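Side-chain contacts in interferon gamma receptor 1 (Gallus gallus, PDB 4EQ3), which probably binds the cytokine interferon gamma at the cell surface, as the ligand-binding chain of a receptor that passes the signal into the cell: residues K163-A168 with L177-P182; K22-V27 with G194-D199; D68-I73 with E136-M141. All coordinates share one frame; numbering follows the deposited sequence.

Contact 1: K163-A168 with L177-P182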
ATOM      1  N   LYS A 163       4.556  -8.710  25.233  1.00 59.95           N
ATOM      2  CA  LYS A 163       3.363  -9.386  24.698  1.00 59.17           C
ATOM      3  C   LYS A 163       2.801  -8.929  23.349  1.00 54.80           C
ATOM      4  O   LYS A 163       3.139  -7.862  22.834  1.00 51.85           O
ATOM      5  CB  LYS A 163       2.599  -8.716  25.851  1.00 59.47           C
ATOM      6  CG  LYS A 163       2.752  -9.436  27.181  1.00 64.43           C
ATOM      7  CD  LYS A 163       1.802  -8.900  28.238  1.00 62.89           C
ATOM      8  CE  LYS A 163       1.943  -9.692  29.539  1.00 66.67           C
ATOM      9  NZ  LYS A 163       0.943  -9.283  30.572  1.00 63.57           N
ATOM     10  N   ASN A 164       1.920  -9.749  22.798  1.00 42.61           N
ATOM     11  CA  ASN A 164       1.390  -9.516  21.470  1.00 41.35           C
ATOM     12  C   ASN A 164      -0.131  -9.438  21.460  1.00 39.65           C
ATOM     13  O   ASN A 164      -0.812 -10.213  22.134  1.00 41.29           O
ATOM     14  CB  ASN A 164       1.865 -10.622  20.524  1.00 45.25           C
ATOM     15  CG  ASN A 164       3.375 -10.708  20.447  1.00 52.55           C
ATOM     16  OD1 ASN A 164       4.052  -9.699  20.245  1.00 50.52           O
ATOM     17  ND2 ASN A 164       3.914 -11.915  20.612  1.00 55.13           N
ATOM     18  N   PHE A 165      -0.662  -8.503  20.688  1.00 33.52           N
ATOM     19  CA  PHE A 165      -2.101  -8.337  20.599  1.00 32.32           C
ATOM     20  C   PHE A 165      -2.545  -8.263  19.148  1.00 29.77           C
ATOM     21  O   PHE A 165      -1.747  -7.974  18.260  1.00 28.94           O
ATOM     22  CB  PHE A 165      -2.533  -7.076  21.355  1.00 34.03           C
ATOM     23  CG  PHE A 165      -2.177  -7.097  22.819  1.00 35.64           C
ATOM     24  CD1 PHE A 165      -3.065  -7.605  23.754  1.00 35.84           C
ATOM     25  CD2 PHE A 165      -0.953  -6.610  23.257  1.00 37.76           C
ATOM     26  CE1 PHE A 165      -2.740  -7.622  25.103  1.00 38.88           C
ATOM     27  CE2 PHE A 165      -0.621  -6.627  24.600  1.00 39.57           C
ATOM     28  CZ  PHE A 165      -1.515  -7.134  25.525  1.00 39.73           C
ATOM     29  N   THR A 166      -3.819  -8.543  18.906  1.00 39.67           N
ATOM     30  CA  THR A 166      -4.375  -8.401  17.572  1.00 39.82           C
ATOM     31  C   THR A 166      -5.727  -7.739  17.680  1.00 40.46           C
ATOM     32  O   THR A 166      -6.535  -8.112  18.523  1.00 45.43           O
ATOM     33  CB  THR A 166      -4.546  -9.755  16.853  1.00 40.84           C
ATOM     34  OG1 THR A 166      -3.293 -10.446  16.815  1.00 44.53           O
ATOM     35  CG2 THR A 166      -5.026  -9.535  15.426  1.00 39.81           C
ATOM     36  N   VAL A 167      -5.964  -6.739  16.842  1.00 31.13           N
ATOM     37  CA  VAL A 167      -7.266  -6.104  16.785  1.00 31.45           C
ATOM     38  C   VAL A 167      -7.802  -6.159  15.352  1.00 32.79           C
ATOM     39  O   VAL A 167      -7.044  -6.037  14.388  1.00 28.86           O
ATOM     40  CB  VAL A 167      -7.212  -4.652  17.303  1.00 36.13           C
ATOM     41  CG1 VAL A 167      -6.267  -3.821  16.453  1.00 30.16           C
ATOM     42  CG2 VAL A 167      -8.612  -4.046  17.335  1.00 34.91           C
ATOM     43  N   ALA A 168      -9.109  -6.362  15.219  1.00 29.54           N
ATOM     44  CA  ALA A 168      -9.731  -6.461  13.907  1.00 29.18           C
ATOM     45  C   ALA A 168     -11.191  -6.012  13.949  1.00 32.27           C
ATOM     46  O   ALA A 168     -11.668  -5.534  14.976  1.00 31.34           O
ATOM     47  CB  ALA A 168      -9.611  -7.890  13.376  1.00 31.76           C
ATOM     48  N   LEU A 177      -7.391  -0.116  20.951  1.00 31.44           N
ATOM     49  CA  LEU A 177      -7.141  -1.200  21.890  1.00 34.31           C
ATOM     50  C   LEU A 177      -6.762  -0.637  23.253  1.00 38.47           C
ATOM     51  O   LEU A 177      -5.972   0.307  23.341  1.00 34.64           O
ATOM     52  CB  LEU A 177      -6.007  -2.077  21.362  1.00 34.37           C
ATOM     53  CG  LEU A 177      -5.675  -3.381  22.078  1.00 35.54           C
ATOM     54  CD1 LEU A 177      -6.855  -4.340  22.007  1.00 38.45           C
ATOM     55  CD2 LEU A 177      -4.427  -4.004  21.460  1.00 33.61           C
ATOM     56  N   SER A 178      -7.336  -1.207  24.310  1.00 41.09           N
ATOM     57  CA  SER A 178      -6.934  -0.875  25.675  1.00 43.27           C
ATOM     58  C   SER A 178      -6.121  -2.017  26.252  1.00 46.00           C
ATOM     59  O   SER A 178      -6.425  -3.184  26.021  1.00 46.36           O
ATOM     60  CB  SER A 178      -8.143  -0.587  26.566  1.00 47.44           C
ATOM     61  OG  SER A 178      -8.538   0.773  26.465  1.00 50.33           O
ATOM     62  N   ILE A 179      -5.077  -1.683  26.997  1.00 39.38           N
ATOM     63  CA  ILE A 179      -4.183  -2.705  27.513  1.00 42.41           C
ATOM     64  C   ILE A 179      -3.784  -2.405  28.948  1.00 44.71           C
ATOM     65  O   ILE A 179      -3.374  -1.289  29.265  1.00 44.36           O
ATOM     66  CB  ILE A 179      -2.923  -2.852  26.633  1.00 41.14           C
ATOM     67  CG1 ILE A 179      -3.312  -3.283  25.216  1.00 40.52           C
ATOM     68  CG2 ILE A 179      -1.964  -3.863  27.233  1.00 43.40           C
ATOM     69  CD1 ILE A 179      -2.130  -3.480  24.282  1.00 39.70           C
ATOM     70  N   PRO A 180      -3.925  -3.408  29.825  1.00 64.20           N
ATOM     71  CA  PRO A 180      -3.543  -3.323  31.238  1.00 64.79           C
ATOM     72  C   PRO A 180      -2.030  -3.387  31.436  1.00 68.38           C
ATOM     73  O   PRO A 180      -1.342  -4.198  30.813  1.00 69.19           O
ATOM     74  CB  PRO A 180      -4.207  -4.554  31.847  1.00 66.08           C
ATOM     75  CG  PRO A 180      -4.270  -5.526  30.720  1.00 67.51           C
ATOM     76  CD  PRO A 180      -4.547  -4.703  29.500  1.00 63.65           C
ATOM     77  N   VAL A 181      -1.557  -2.489  32.249  1.00 72.83           N
ATOM     78  CA  VAL A 181      -0.142  -2.409  32.455  1.00 75.35           C
ATOM     79  C   VAL A 181       0.100  -2.864  33.868  1.00 79.81           C
ATOM     80  O   VAL A 181      -0.418  -2.241  34.776  1.00 75.32           O
ATOM     81  CB  VAL A 181       0.341  -1.001  32.175  1.00 74.52           C
ATOM     82  CG1 VAL A 181       1.314  -0.474  33.212  1.00 76.36           C
ATOM     83  CG2 VAL A 181       0.873  -0.915  30.811  1.00 72.21           C
ATOM     84  N   PRO A 182       0.796  -4.008  33.956  1.00 64.88           N
ATOM     85  CA  PRO A 182       1.269  -4.691  35.169  1.00 64.78           C
ATOM     86  C   PRO A 182       1.619  -3.755  36.274  1.00 66.64           C
ATOM     87  O   PRO A 182       0.848  -3.534  37.161  1.00 65.40           O
ATOM     88  CB  PRO A 182       2.570  -5.346  34.700  1.00 64.76           C
ATOM     89  CG  PRO A 182       2.390  -5.536  33.278  1.00 64.69           C
ATOM     90  CD  PRO A 182       1.584  -4.392  32.782  1.00 61.67           C
TER
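F165 and I179 reach for each other from opposite directions, and the pair shows how two facing sheets are closed at their margins by one ring lying flat against one branched side chain. I179 CD1 stands over a face of the F165 ring, 3.6 Å from its centroid and 20° off the ring normal, a CH-pi contact. The methyl is displaced toward the rim, so that I179 CD1 lies 3.5 Å from both CD2 and CE2 of F165. The extended outer torsion of I179 (chi2 -179°) carries CD1 away from its own backbone onto the ring, while CG2, the other branch at CB, meets the rim, 3.7 Å from F165 CZ.

L177 approaches differently. Its side chain crosses that of F165 at about a right angle and touches the root of the aromatic, L177 CD2 lying 3.6 Å from F165 CB. The leucine thus meets the stem of F165 while the isoleucine covers the ring. The contact is wholly apolar; the backbones bond instead to their own sheet neighbours, F165 to V152 and L177 to V125. I179 also packs on F154 of strand 148-156, the neighbour of F165's strand. Strands 161-168 and 175-180 are edge strands of different sheets, and apolar residues meeting between them at the margin of the two sheets are characteristic of the fibronectin type III beta-sandwich, here in the second such domain.

Contact 2: K22-V27 with G194-D199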
ATOM      1  N   LYS A  22       2.065   0.780  -3.071  1.00 22.49           N
ATOM      2  CA  LYS A  22       2.082   0.928  -1.626  1.00 22.94           C
ATOM      3  C   LYS A  22       0.810   1.513  -1.063  1.00 22.36           C
ATOM      4  O   LYS A  22       0.399   2.546  -1.513  1.00 22.29           O
ATOM      5  CB  LYS A  22       3.288   1.755  -1.192  1.00 24.29           C
ATOM      6  CG  LYS A  22       3.508   1.968   0.287  1.00 25.43           C
ATOM      7  CD  LYS A  22       4.837   1.548   0.661  1.00 30.35           C
ATOM      8  CE  LYS A  22       5.710   2.658   1.216  1.00 33.63           C
ATOM      9  NZ  LYS A  22       7.138   2.488   0.889  1.00 33.50           N
ATOM     10  N   ASN A  23       0.224   0.835  -0.076  1.00 18.50           N
ATOM     11  CA  ASN A  23      -1.003   1.304   0.554  1.00 20.75           C
ATOM     12  C   ASN A  23      -2.117   1.443  -0.468  1.00 22.19           C
ATOM     13  O   ASN A  23      -2.980   2.313  -0.350  1.00 19.55           O
ATOM     14  CB  ASN A  23      -0.766   2.628   1.264  1.00 22.39           C
ATOM     15  CG  ASN A  23       0.134   2.487   2.468  1.00 22.73           C
ATOM     16  OD1 ASN A  23       0.766   3.456   2.909  1.00 22.80           O
ATOM     17  ND2 ASN A  23       0.204   1.281   3.010  1.00 19.32           N
ATOM     18  N   PHE A  24      -2.083   0.572  -1.474  1.00 18.23           N
ATOM     19  CA  PHE A  24      -3.133   0.502  -2.485  1.00 19.57           C
ATOM     20  C   PHE A  24      -3.084   1.646  -3.483  1.00 19.77           C
ATOM     21  O   PHE A  24      -3.985   1.799  -4.302  1.00 19.87           O
ATOM     22  CB  PHE A  24      -4.505   0.394  -1.822  1.00 22.20           C
ATOM     23  CG  PHE A  24      -4.662  -0.846  -0.993  1.00 25.76           C
ATOM     24  CD1 PHE A  24      -4.908  -2.069  -1.600  1.00 21.48           C
ATOM     25  CD2 PHE A  24      -4.538  -0.799   0.385  1.00 23.91           C
ATOM     26  CE1 PHE A  24      -5.048  -3.224  -0.836  1.00 24.45           C
ATOM     27  CE2 PHE A  24      -4.669  -1.945   1.151  1.00 19.95           C
ATOM     28  CZ  PHE A  24      -4.928  -3.157   0.543  1.00 26.10           C
ATOM     29  N   ARG A  25      -2.028   2.450  -3.403  1.00 21.19           N
ATOM     30  CA  ARG A  25      -1.707   3.383  -4.474  1.00 22.23           C
ATOM     31  C   ARG A  25      -0.700   2.697  -5.389  1.00 21.37           C
ATOM     32  O   ARG A  25       0.433   2.418  -4.993  1.00 17.01           O
ATOM     33  CB  ARG A  25      -1.135   4.695  -3.920  1.00 22.68           C
ATOM     34  CG  ARG A  25      -0.877   5.772  -4.977  1.00 23.55           C
ATOM     35  CD  ARG A  25      -2.171   6.403  -5.537  1.00 22.97           C
ATOM     36  NE  ARG A  25      -2.849   7.282  -4.584  1.00 24.38           N
ATOM     37  CZ  ARG A  25      -3.793   8.167  -4.912  1.00 26.95           C
ATOM     38  NH1 ARG A  25      -4.354   8.925  -3.978  1.00 26.21           N
ATOM     39  NH2 ARG A  25      -4.177   8.306  -6.175  1.00 26.49           N
ATOM     40  N   THR A  26      -1.121   2.406  -6.612  1.00 18.47           N
ATOM     41  CA  THR A  26      -0.240   1.737  -7.550  1.00 19.77           C
ATOM     42  C   THR A  26       0.132   2.651  -8.697  1.00 18.20           C
ATOM     43  O   THR A  26      -0.739   3.191  -9.386  1.00 19.74           O
ATOM     44  CB  THR A  26      -0.884   0.462  -8.118  1.00 18.72           C
ATOM     45  OG1 THR A  26      -1.273  -0.386  -7.037  1.00 20.25           O
ATOM     46  CG2 THR A  26       0.096  -0.271  -9.010  1.00 18.61           C
ATOM     47  N   VAL A  27       1.429   2.799  -8.921  1.00 17.32           N
ATOM     48  CA  VAL A  27       1.898   3.665  -9.989  1.00 19.36           C
ATOM     49  C   VAL A  27       2.954   2.992 -10.849  1.00 19.49           C
ATOM     50  O   VAL A  27       3.851   2.306 -10.348  1.00 18.90           O
ATOM     51  CB  VAL A  27       2.429   5.013  -9.450  1.00 19.68           C
ATOM     52  CG1 VAL A  27       2.589   5.996 -10.594  1.00 21.23           C
ATOM     53  CG2 VAL A  27       1.481   5.578  -8.417  1.00 17.53           C
ATOM     54  N   GLY A 194       0.093  -3.697   9.899  1.00 19.95           N
ATOM     55  CA  GLY A 194      -1.148  -4.111   9.267  1.00 20.03           C
ATOM     56  C   GLY A 194      -1.068  -5.533   8.727  1.00 20.28           C
ATOM     57  O   GLY A 194       0.000  -5.985   8.303  1.00 19.30           O
ATOM     58  N   HIS A 195      -2.201  -6.237   8.758  1.00 20.30           N
ATOM     59  CA  HIS A 195      -2.325  -7.586   8.205  1.00 20.21           C
ATOM     60  C   HIS A 195      -3.579  -7.641   7.338  1.00 22.01           C
ATOM     61  O   HIS A 195      -4.610  -7.084   7.707  1.00 22.06           O
ATOM     62  CB  HIS A 195      -2.475  -8.632   9.322  1.00 20.43           C
ATOM     63  CG  HIS A 195      -1.197  -8.976  10.027  1.00 20.96           C
ATOM     64  ND1 HIS A 195      -0.661  -8.190  11.030  1.00 26.29           N
ATOM     65  CD2 HIS A 195      -0.367 -10.038   9.902  1.00 23.59           C
ATOM     66  CE1 HIS A 195       0.453  -8.747  11.475  1.00 24.18           C
ATOM     67  NE2 HIS A 195       0.657  -9.866  10.804  1.00 26.15           N
ATOM     68  N   PHE A 196      -3.496  -8.303   6.190  1.00 18.90           N
ATOM     69  CA  PHE A 196      -4.686  -8.629   5.412  1.00 21.89           C
ATOM     70  C   PHE A 196      -4.734 -10.155   5.217  1.00 21.96           C
ATOM     71  O   PHE A 196      -3.747 -10.764   4.800  1.00 21.76           O
ATOM     72  CB  PHE A 196      -4.690  -7.912   4.054  1.00 21.00           C
ATOM     73  CG  PHE A 196      -5.011  -6.423   4.131  1.00 19.63           C
ATOM     74  CD1 PHE A 196      -3.995  -5.481   4.148  1.00 20.26           C
ATOM     75  CD2 PHE A 196      -6.325  -5.981   4.150  1.00 21.03           C
ATOM     76  CE1 PHE A 196      -4.281  -4.115   4.210  1.00 21.04           C
ATOM     77  CE2 PHE A 196      -6.626  -4.610   4.208  1.00 22.69           C
ATOM     78  CZ  PHE A 196      -5.597  -3.679   4.241  1.00 20.93           C
ATOM     79  N   PHE A 197      -5.873 -10.762   5.531  1.00 25.34           N
ATOM     80  CA  PHE A 197      -6.024 -12.218   5.439  1.00 25.05           C
ATOM     81  C   PHE A 197      -5.000 -12.929   6.309  1.00 28.41           C
ATOM     82  O   PHE A 197      -4.271 -13.803   5.831  1.00 25.27           O
ATOM     83  CB  PHE A 197      -5.845 -12.695   4.000  1.00 25.23           C
ATOM     84  CG  PHE A 197      -6.775 -12.045   3.025  1.00 27.64           C
ATOM     85  CD1 PHE A 197      -8.055 -12.534   2.838  1.00 27.47           C
ATOM     86  CD2 PHE A 197      -6.370 -10.952   2.280  1.00 26.46           C
ATOM     87  CE1 PHE A 197      -8.915 -11.931   1.940  1.00 26.85           C
ATOM     88  CE2 PHE A 197      -7.230 -10.360   1.371  1.00 23.56           C
ATOM     89  CZ  PHE A 197      -8.499 -10.851   1.205  1.00 21.61           C
ATOM     90  N   ASP A 198      -4.955 -12.557   7.586  1.00 28.16           N
ATOM     91  CA  ASP A 198      -3.946 -13.057   8.513  1.00 31.36           C
ATOM     92  C   ASP A 198      -2.543 -12.707   8.040  1.00 32.61           C
ATOM     93  O   ASP A 198      -2.023 -11.630   8.364  1.00 29.63           O
ATOM     94  CB  ASP A 198      -4.080 -14.567   8.736  1.00 35.62           C
ATOM     95  CG  ASP A 198      -5.421 -14.949   9.332  1.00 40.87           C
ATOM     96  OD1 ASP A 198      -5.924 -14.184  10.186  1.00 39.12           O
ATOM     97  OD2 ASP A 198      -5.976 -16.008   8.943  1.00 43.92           O
ATOM     98  N   ASP A 199      -1.922 -13.598   7.274  1.00 27.32           N
ATOM     99  CA  ASP A 199      -0.530 -13.377   6.884  1.00 28.86           C
ATOM    100  C   ASP A 199      -0.237 -13.356   5.375  1.00 27.00           C
ATOM    101  O   ASP A 199       0.925 -13.356   4.972  1.00 27.84           O
ATOM    102  CB  ASP A 199       0.386 -14.372   7.603  1.00 32.98           C
ATOM    103  CG  ASP A 199       0.536 -14.056   9.088  1.00 39.40           C
ATOM    104  OD1 ASP A 199       0.940 -14.962   9.852  1.00 42.57           O
ATOM    105  OD2 ASP A 199       0.250 -12.901   9.491  1.00 35.40           O
TER
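F24 projects from a type I' turn to meet F196, which ends a strand of the other domain. The turn runs from K22 to R25 and makes a tight two-residue beta hairpin between strands 17-22 and 25-31. Its closing pair is bonded both ways, K22 N to R25 O at 3.0 Å and R25 N to K22 O at 3.1 Å, while N23 and F24 both take left-handed backbone conformations. Across the contact, strand 186-196 stops at F196, and at F197 the backbone takes a left-handed conformation and leaves the strand. Two fibronectin type III-like domains thus touch through a hairpin tip and a strand end, a simple example of an interdomain joint between a hairpin turn and a strand end.

The two side chains come from opposite directions. With CG anti to the carbonyl carbon (chi1 -62°), the F24 ring extends from the turn toward F196, and the rings meet as an offset edge-to-face pair, with centroids 5.4 Å apart and planes at 86°. F24 presents its edge and F196 its face. Both phenylalanines are buried, and I144 of helix 142-145 packs against both; F132 makes a second edge-to-face pair with F24. The offset carries the incoming edge toward the rim of the F196 ring: F24 CE2 lies 3.7 Å from F196 CZ, and F24 CZ stands at 3.8 Å from F196 CE1.

Contact 3: D68-I73 with E136-M141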
ATOM      1  N   ASP A  68      -0.812   6.529 -13.033  1.00 20.22           N
ATOM      2  CA  ASP A  68      -1.450   6.040 -11.814  1.00 20.55           C
ATOM      3  C   ASP A  68      -2.445   4.960 -12.202  1.00 20.59           C
ATOM      4  O   ASP A  68      -3.426   5.233 -12.896  1.00 21.28           O
ATOM      5  CB  ASP A  68      -2.155   7.182 -11.053  1.00 17.58           C
ATOM      6  CG  ASP A  68      -2.713   6.739  -9.693  1.00 17.05           C
ATOM      7  OD1 ASP A  68      -2.643   5.541  -9.353  1.00 19.67           O
ATOM      8  OD2 ASP A  68      -3.224   7.596  -8.944  1.00 22.19           O
ATOM      9  N   LEU A  69      -2.181   3.735 -11.757  1.00 25.10           N
ATOM     10  CA  LEU A  69      -2.961   2.566 -12.162  1.00 24.43           C
ATOM     11  C   LEU A  69      -3.994   2.166 -11.111  1.00 25.24           C
ATOM     12  O   LEU A  69      -4.693   1.154 -11.272  1.00 24.66           O
ATOM     13  CB  LEU A  69      -2.033   1.374 -12.421  1.00 24.33           C
ATOM     14  CG  LEU A  69      -0.898   1.528 -13.436  1.00 25.75           C
ATOM     15  CD1 LEU A  69      -0.021   0.278 -13.436  1.00 23.79           C
ATOM     16  CD2 LEU A  69      -1.463   1.780 -14.822  1.00 26.89           C
ATOM     17  N   SER A  70      -4.091   2.950 -10.040  1.00 22.41           N
ATOM     18  CA  SER A  70      -4.909   2.580  -8.890  1.00 23.29           C
ATOM     19  C   SER A  70      -6.371   2.312  -9.235  1.00 27.75           C
ATOM     20  O   SER A  70      -7.057   1.584  -8.516  1.00 26.65           O
ATOM     21  CB  SER A  70      -4.837   3.660  -7.805  1.00 23.95           C
ATOM     22  OG  SER A  70      -3.505   3.866  -7.380  1.00 22.02           O
ATOM     23  N   GLU A  71      -6.853   2.903 -10.322  1.00 30.90           N
ATOM     24  CA  GLU A  71      -8.257   2.747 -10.683  1.00 33.84           C
ATOM     25  C   GLU A  71      -8.475   1.590 -11.645  1.00 33.95           C
ATOM     26  O   GLU A  71      -9.613   1.257 -11.958  1.00 38.43           O
ATOM     27  CB  GLU A  71      -8.806   4.035 -11.290  1.00 36.78           C
ATOM     28  CG  GLU A  71      -8.757   5.235 -10.349  1.00 43.53           C
ATOM     29  CD  GLU A  71      -9.666   5.077  -9.133  1.00 48.14           C
ATOM     30  OE1 GLU A  71     -10.906   5.049  -9.310  1.00 54.64           O
ATOM     31  OE2 GLU A  71      -9.140   4.996  -8.000  1.00 46.26           O
ATOM     32  N   GLU A  72      -7.387   0.979 -12.106  1.00 25.26           N
ATOM     33  CA  GLU A  72      -7.460  -0.122 -13.064  1.00 26.64           C
ATOM     34  C   GLU A  72      -7.329  -1.464 -12.364  1.00 27.38           C
ATOM     35  O   GLU A  72      -7.535  -2.516 -12.967  1.00 27.18           O
ATOM     36  CB  GLU A  72      -6.337   0.002 -14.094  1.00 27.65           C
ATOM     37  CG  GLU A  72      -6.335   1.316 -14.858  1.00 29.56           C
ATOM     38  CD  GLU A  72      -7.458   1.384 -15.874  1.00 34.28           C
ATOM     39  OE1 GLU A  72      -7.883   0.308 -16.367  1.00 32.17           O
ATOM     40  OE2 GLU A  72      -7.914   2.508 -16.172  1.00 31.89           O
ATOM     41  N   ILE A  73      -6.965  -1.426 -11.092  1.00 25.59           N
ATOM     42  CA  ILE A  73      -6.687  -2.645 -10.352  1.00 26.33           C
ATOM     43  C   ILE A  73      -7.763  -2.887  -9.319  1.00 29.06           C
ATOM     44  O   ILE A  73      -7.908  -2.127  -8.364  1.00 25.33           O
ATOM     45  CB  ILE A  73      -5.312  -2.566  -9.680  1.00 23.56           C
ATOM     46  CG1 ILE A  73      -4.228  -2.462 -10.759  1.00 25.64           C
ATOM     47  CG2 ILE A  73      -5.091  -3.766  -8.764  1.00 23.32           C
ATOM     48  CD1 ILE A  73      -2.845  -2.143 -10.234  1.00 23.87           C
ATOM     49  N   GLU A 136     -16.131   3.952   0.037  1.00 46.45           N
ATOM     50  CA  GLU A 136     -17.162   4.619  -0.751  1.00 46.31           C
ATOM     51  C   GLU A 136     -16.662   4.962  -2.147  1.00 46.73           C
ATOM     52  O   GLU A 136     -17.440   5.013  -3.099  1.00 48.69           O
ATOM     53  CB  GLU A 136     -17.649   5.893  -0.046  1.00 50.70           C
ATOM     54  CG  GLU A 136     -18.770   5.660   0.951  1.00 55.13           C
ATOM     55  CD  GLU A 136     -18.279   5.598   2.388  1.00 64.23           C
ATOM     56  OE1 GLU A 136     -17.307   6.314   2.716  1.00 66.32           O
ATOM     57  OE2 GLU A 136     -18.871   4.842   3.190  1.00 65.60           O
ATOM     58  N   VAL A 137     -15.359   5.198  -2.268  1.00 40.44           N
ATOM     59  CA  VAL A 137     -14.776   5.523  -3.564  1.00 38.36           C
ATOM     60  C   VAL A 137     -14.296   4.272  -4.303  1.00 37.91           C
ATOM     61  O   VAL A 137     -14.243   4.247  -5.535  1.00 39.30           O
ATOM     62  CB  VAL A 137     -13.617   6.532  -3.423  1.00 40.81           C
ATOM     63  CG1 VAL A 137     -12.974   6.805  -4.778  1.00 37.48           C
ATOM     64  CG2 VAL A 137     -14.124   7.830  -2.801  1.00 43.19           C
ATOM     65  N   ARG A 138     -13.944   3.235  -3.552  1.00 38.14           N
ATOM     66  CA  ARG A 138     -13.530   1.970  -4.155  1.00 38.45           C
ATOM     67  C   ARG A 138     -14.280   0.809  -3.518  1.00 37.82           C
ATOM     68  O   ARG A 138     -13.740   0.097  -2.673  1.00 35.86           O
ATOM     69  CB  ARG A 138     -12.021   1.772  -4.032  1.00 36.83           C
ATOM     70  CG  ARG A 138     -11.228   2.623  -4.995  1.00 39.37           C
ATOM     71  CD  ARG A 138      -9.754   2.376  -4.836  1.00 36.57           C
ATOM     72  NE  ARG A 138      -8.975   3.423  -5.482  1.00 39.06           N
ATOM     73  CZ  ARG A 138      -7.706   3.695  -5.198  1.00 37.32           C
ATOM     74  NH1 ARG A 138      -7.059   2.993  -4.270  1.00 33.73           N
ATOM     75  NH2 ARG A 138      -7.084   4.674  -5.842  1.00 36.58           N
ATOM     76  N   PRO A 139     -15.545   0.628  -3.916  1.00 33.75           N
ATOM     77  CA  PRO A 139     -16.425  -0.372  -3.303  1.00 33.90           C
ATOM     78  C   PRO A 139     -15.825  -1.781  -3.331  1.00 31.52           C
ATOM     79  O   PRO A 139     -16.131  -2.584  -2.451  1.00 29.26           O
ATOM     80  CB  PRO A 139     -17.692  -0.293  -4.163  1.00 37.96           C
ATOM     81  CG  PRO A 139     -17.698   1.118  -4.683  1.00 39.28           C
ATOM     82  CD  PRO A 139     -16.237   1.425  -4.942  1.00 36.58           C
ATOM     83  N   TRP A 140     -14.977  -2.076  -4.310  1.00 35.78           N
ATOM     84  CA  TRP A 140     -14.375  -3.401  -4.376  1.00 38.60           C
ATOM     85  C   TRP A 140     -13.462  -3.662  -3.186  1.00 37.17           C
ATOM     86  O   TRP A 140     -13.068  -4.795  -2.936  1.00 33.46           O
ATOM     87  CB  TRP A 140     -13.615  -3.592  -5.685  1.00 39.81           C
ATOM     88  CG  TRP A 140     -12.252  -2.963  -5.726  1.00 38.25           C
ATOM     89  CD1 TRP A 140     -11.941  -1.701  -6.143  1.00 37.66           C
ATOM     90  CD2 TRP A 140     -11.012  -3.587  -5.381  1.00 36.48           C
ATOM     91  NE1 TRP A 140     -10.584  -1.498  -6.064  1.00 34.73           N
ATOM     92  CE2 TRP A 140      -9.992  -2.640  -5.593  1.00 35.23           C
ATOM     93  CE3 TRP A 140     -10.665  -4.853  -4.900  1.00 35.45           C
ATOM     94  CZ2 TRP A 140      -8.652  -2.920  -5.351  1.00 34.11           C
ATOM     95  CZ3 TRP A 140      -9.332  -5.129  -4.657  1.00 35.55           C
ATOM     96  CH2 TRP A 140      -8.342  -4.167  -4.883  1.00 34.12           C
HETATM   97  N   MSE A 141     -13.140  -2.606  -2.446  1.00 33.36           N
HETATM   98  CA  MSE A 141     -12.240  -2.709  -1.309  1.00 30.70           C
HETATM   99  C   MSE A 141     -12.924  -3.213  -0.043  1.00 29.95           C
HETATM  100  O   MSE A 141     -12.258  -3.654   0.893  1.00 27.37           O
HETATM  101  CB  MSE A 141     -11.575  -1.357  -1.036  1.00 30.35           C
HETATM  102  CG  MSE A 141     -10.472  -0.989  -2.022  1.00 29.98           C
HETATM  103 SE   MSE A 141      -8.875  -2.133  -1.894  1.00 41.99          SE
HETATM  104  CE  MSE A 141      -8.451  -1.918   0.006  1.00 26.20           C
TER
HETATM  105  O   HOH W   1      -9.686   0.615  -8.154  1.00 36.85           O
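The charged link is between E71 and R138, whose side chains cross at about a right angle. R138 grips side-on, yet both nitrogens converge on one oxygen: NE and NH2 of R138 each lie 3.0 Å from E71 OE2. The bonds bend to 144° and 141°, as expected when one acceptor serves two donors. OE2 stays near the guanidinium plane, whereas the carboxylate plane is turned 44° from it. The backbone carbonyl O of S70 stands over the centre of one guanidinium face.

Water supplies the second polar link. It donates to S70 O at 2.8 Å and, over a longer reach, to I73 O, and accepts from W140 NE1 at 3.1 Å. I73 O also approaches the indole obliquely, 3.2 Å from W140 CZ2.

Within 68-73, an Asx turn shapes the loop: D68 OD1 accepts from S70 N and, at 2.7 Å, from S70 OG, while D68 OD2 pairs with R25. Salt bridge and shared water together join a loop of each fibronectin type III-like domain, a polar interdomain junction of the two-domain cytokine receptor.

Overall arrangement
The three contacts run along an elongated two-domain chain. Contacts 2 and 3 both join the domains, their centres 13 Å apart, and they touch through bonds from L69 N to T26 O and from T26 N to S70 OG, both inside the first domain, so an aromatic and a polar junction adjoin. Contact 1 lies farther out in the second domain, its centre 23 Å from that of contact 2 and 33 Å from that of contact 3. Along the chain, the segments of contact 2 enclose both others, contact 3 closing before contact 1 opens. Strands 161-168 and 186-196 share a sheet of the second domain, placing one side of contact 1 and the F196 side of contact 2 on it.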